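Local coordinates for halocarboxylic acid dehalogenase DehI (Pseudomonas putida, PDB 3BJX), which probably hydrolyses the carbon-halogen bond of alpha-haloalkanoic acids, releasing halide, at residues 98-102 / 293-299. Residues are numbered along the deposited sequence; the frame is centred on the assembly and turned at random.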
loop_
_atom_site.group_PDB
_atom_site.type_symbol
_atom_site.label_atom_id
_atom_site.label_comp_id
_atom_site.label_asym_id
_atom_site.label_seq_id
_atom_site.Cartn_x
_atom_site.Cartn_y
_atom_site.Cartn_z
ATOM N N LEU A 98 -21.477 -11.688 18.855
ATOM C CA LEU A 98 -21.680 -10.800 17.708
ATOM C C LEU A 98 -23.066 -10.177 17.666
ATOM O O LEU A 98 -24.004 -10.748 18.212
ATOM C CB LEU A 98 -21.371 -11.545 16.404
ATOM C CG LEU A 98 -19.897 -11.977 16.256
ATOM C CD1 LEU A 98 -19.710 -12.709 14.974
ATOM C CD2 LEU A 98 -18.910 -10.799 16.360
ATOM N N PRO A 99 -23.201 -8.983 17.044
ATOM C CA PRO A 99 -24.545 -8.479 16.721
ATOM C C PRO A 99 -25.342 -9.529 15.950
ATOM O O PRO A 99 -24.832 -10.083 14.988
ATOM C CB PRO A 99 -24.271 -7.280 15.773
ATOM C CG PRO A 99 -22.770 -7.276 15.496
ATOM C CD PRO A 99 -22.136 -8.051 16.627
ATOM N N ASN A 100 -26.575 -9.814 16.355
ATOM C CA ASN A 100 -27.433 -10.655 15.517
ATOM C C ASN A 100 -27.972 -9.815 14.354
ATOM O O ASN A 100 -29.001 -9.148 14.479
ATOM C CB ASN A 100 -28.546 -11.326 16.334
ATOM C CG ASN A 100 -29.478 -12.180 15.479
ATOM O OD1 ASN A 100 -30.072 -11.696 14.513
ATOM N ND2 ASN A 100 -29.617 -13.450 15.835
ATOM N N LEU A 101 -27.254 -9.845 13.234
ATOM C CA LEU A 101 -27.538 -8.992 12.063
ATOM C C LEU A 101 -28.884 -9.253 11.357
ATOM O O LEU A 101 -29.497 -8.330 10.829
ATOM C CB LEU A 101 -26.389 -9.058 11.047
ATOM C CG LEU A 101 -26.406 -8.110 9.846
ATOM C CD1 LEU A 101 -26.667 -6.637 10.243
ATOM C CD2 LEU A 101 -25.092 -8.240 9.093
ATOM N N LYS A 102 -29.326 -10.503 11.352
ATOM C CA LYS A 102 -30.614 -10.865 10.785
ATOM C C LYS A 102 -31.781 -10.192 11.522
ATOM O O LYS A 102 -32.584 -9.514 10.897
ATOM C CB LYS A 102 -30.747 -12.380 10.791
ATOM C CG LYS A 102 -32.030 -12.916 10.212
ATOM C CD LYS A 102 -32.083 -14.441 10.350
ATOM C CE LYS A 102 -30.689 -15.065 10.158
ATOM N NZ LYS A 102 -30.759 -16.270 9.294
ATOM N N HIS A 293 -16.765 -10.926 8.020
ATOM C CA HIS A 293 -17.305 -10.467 9.302
ATOM C C HIS A 293 -18.786 -10.175 9.282
ATOM O O HIS A 293 -19.506 -10.655 10.141
ATOM C CB HIS A 293 -16.571 -9.261 9.874
ATOM C CG HIS A 293 -16.888 -9.027 11.320
ATOM N ND1 HIS A 293 -16.623 -9.966 12.297
ATOM C CD2 HIS A 293 -17.472 -7.978 11.950
ATOM C CE1 HIS A 293 -17.018 -9.495 13.466
ATOM N NE2 HIS A 293 -17.541 -8.296 13.282
ATOM N N ILE A 294 -19.247 -9.396 8.313
ATOM C CA ILE A 294 -20.681 -9.138 8.152
ATOM C C ILE A 294 -21.458 -10.450 7.969
ATOM O O ILE A 294 -22.470 -10.672 8.612
ATOM C CB ILE A 294 -20.922 -8.189 6.949
ATOM C CG1 ILE A 294 -20.461 -6.765 7.284
ATOM C CG2 ILE A 294 -22.380 -8.200 6.499
ATOM C CD1 ILE A 294 -20.187 -5.871 6.054
ATOM N N THR A 295 -20.967 -11.319 7.091
ATOM C CA THR A 295 -21.564 -12.642 6.877
ATOM C C THR A 295 -21.704 -13.446 8.157
ATOM O O THR A 295 -22.733 -14.090 8.375
ATOM C CB THR A 295 -20.778 -13.443 5.842
ATOM O OG1 THR A 295 -20.542 -12.605 4.701
ATOM C CG2 THR A 295 -21.551 -14.672 5.390
ATOM N N GLU A 296 -20.678 -13.389 9.004
ATOM C CA GLU A 296 -20.665 -14.113 10.266
ATOM C C GLU A 296 -21.720 -13.575 11.243
ATOM O O GLU A 296 -22.333 -14.337 11.989
ATOM C CB GLU A 296 -19.269 -14.047 10.888
ATOM C CG GLU A 296 -19.071 -14.952 12.096
ATOM C CD GLU A 296 -17.774 -14.689 12.844
ATOM O OE1 GLU A 296 -16.827 -14.059 12.299
ATOM O OE2 GLU A 296 -17.709 -15.116 14.010
ATOM N N CYS A 297 -21.912 -12.259 11.247
ATOM C CA CYS A 297 -22.914 -11.627 12.085
ATOM C C CYS A 297 -24.289 -12.013 11.620
ATOM O O CYS A 297 -25.231 -11.967 12.401
ATOM C CB CYS A 297 -22.793 -10.113 12.034
ATOM S SG CYS A 297 -21.403 -9.426 12.947
ATOM N N LEU A 298 -24.402 -12.400 10.346
ATOM C CA LEU A 298 -25.678 -12.802 9.768
ATOM C C LEU A 298 -25.977 -14.292 9.961
ATOM O O LEU A 298 -27.051 -14.638 10.451
ATOM C CB LEU A 298 -25.756 -12.435 8.284
ATOM C CG LEU A 298 -27.150 -12.553 7.641
ATOM C CD1 LEU A 298 -28.095 -11.497 8.195
ATOM C CD2 LEU A 298 -27.093 -12.484 6.104
ATOM N N ASP A 299 -25.025 -15.146 9.577
ATOM C CA ASP A 299 -25.239 -16.593 9.476
ATOM C C ASP A 299 -24.369 -17.444 10.410
ATOM O O ASP A 299 -24.580 -18.655 10.502
ATOM C CB ASP A 299 -24.946 -17.072 8.051
ATOM C CG ASP A 299 -25.922 -16.549 7.022
ATOM O OD1 ASP A 299 -27.042 -16.087 7.351
ATOM O OD2 ASP A 299 -25.548 -16.614 5.842
HETATM O O HOH W 1 -28.670 -17.492 9.278
#
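Leu101 N, in the first turn of helix 101-107, donates a 3.0 Å hydrogen bond to Cys297 O in the C-terminal turn of helix 267-299, reaching that oxygen from above the carbonyl plane. The N-H...O angle of 158° makes the bond fairly straight; a first-turn amide has no acceptor within its own helix, and here it pairs with a carbonyl at the end of the other. Asn100 is the N-cap residue, its OD1 accepting from Glu103 N. Beside the bond, Cys297 SG lies 3.6 Å from Pro99 CG and also sits over one face of the His293 ring, offset toward the rim. Leu98 forks over the helix just before Cys297: CD2 approaches His293 CE1 at 3.7 Å, while CD1 meets the carboxylate end of Glu296, 3.3 Å from OE2. Shortening Leu98 to an alanine removes both CD methyls and would probably open a gap beside the His293 ring and the Glu296 carboxylate. With CG anti to the backbone N (chi1 -172°), Leu101 sends CD2 to Ile294 CG2, and Val222 of helix 212-223 touches both residues. Leu298 CD1 packs 3.8 Å from Lys102 CB. Asp299 OD1 makes a salt bridge to Arg119 and OD2 a hydrogen bond with Tyr123 OH, both on helix 112-143. Chemically, then, a backbone bond and apolar packing join the two helix ends, while Lys102 NZ and Asp299 OD1, 4.2 Å apart, probably add only a modest electrostatic pull.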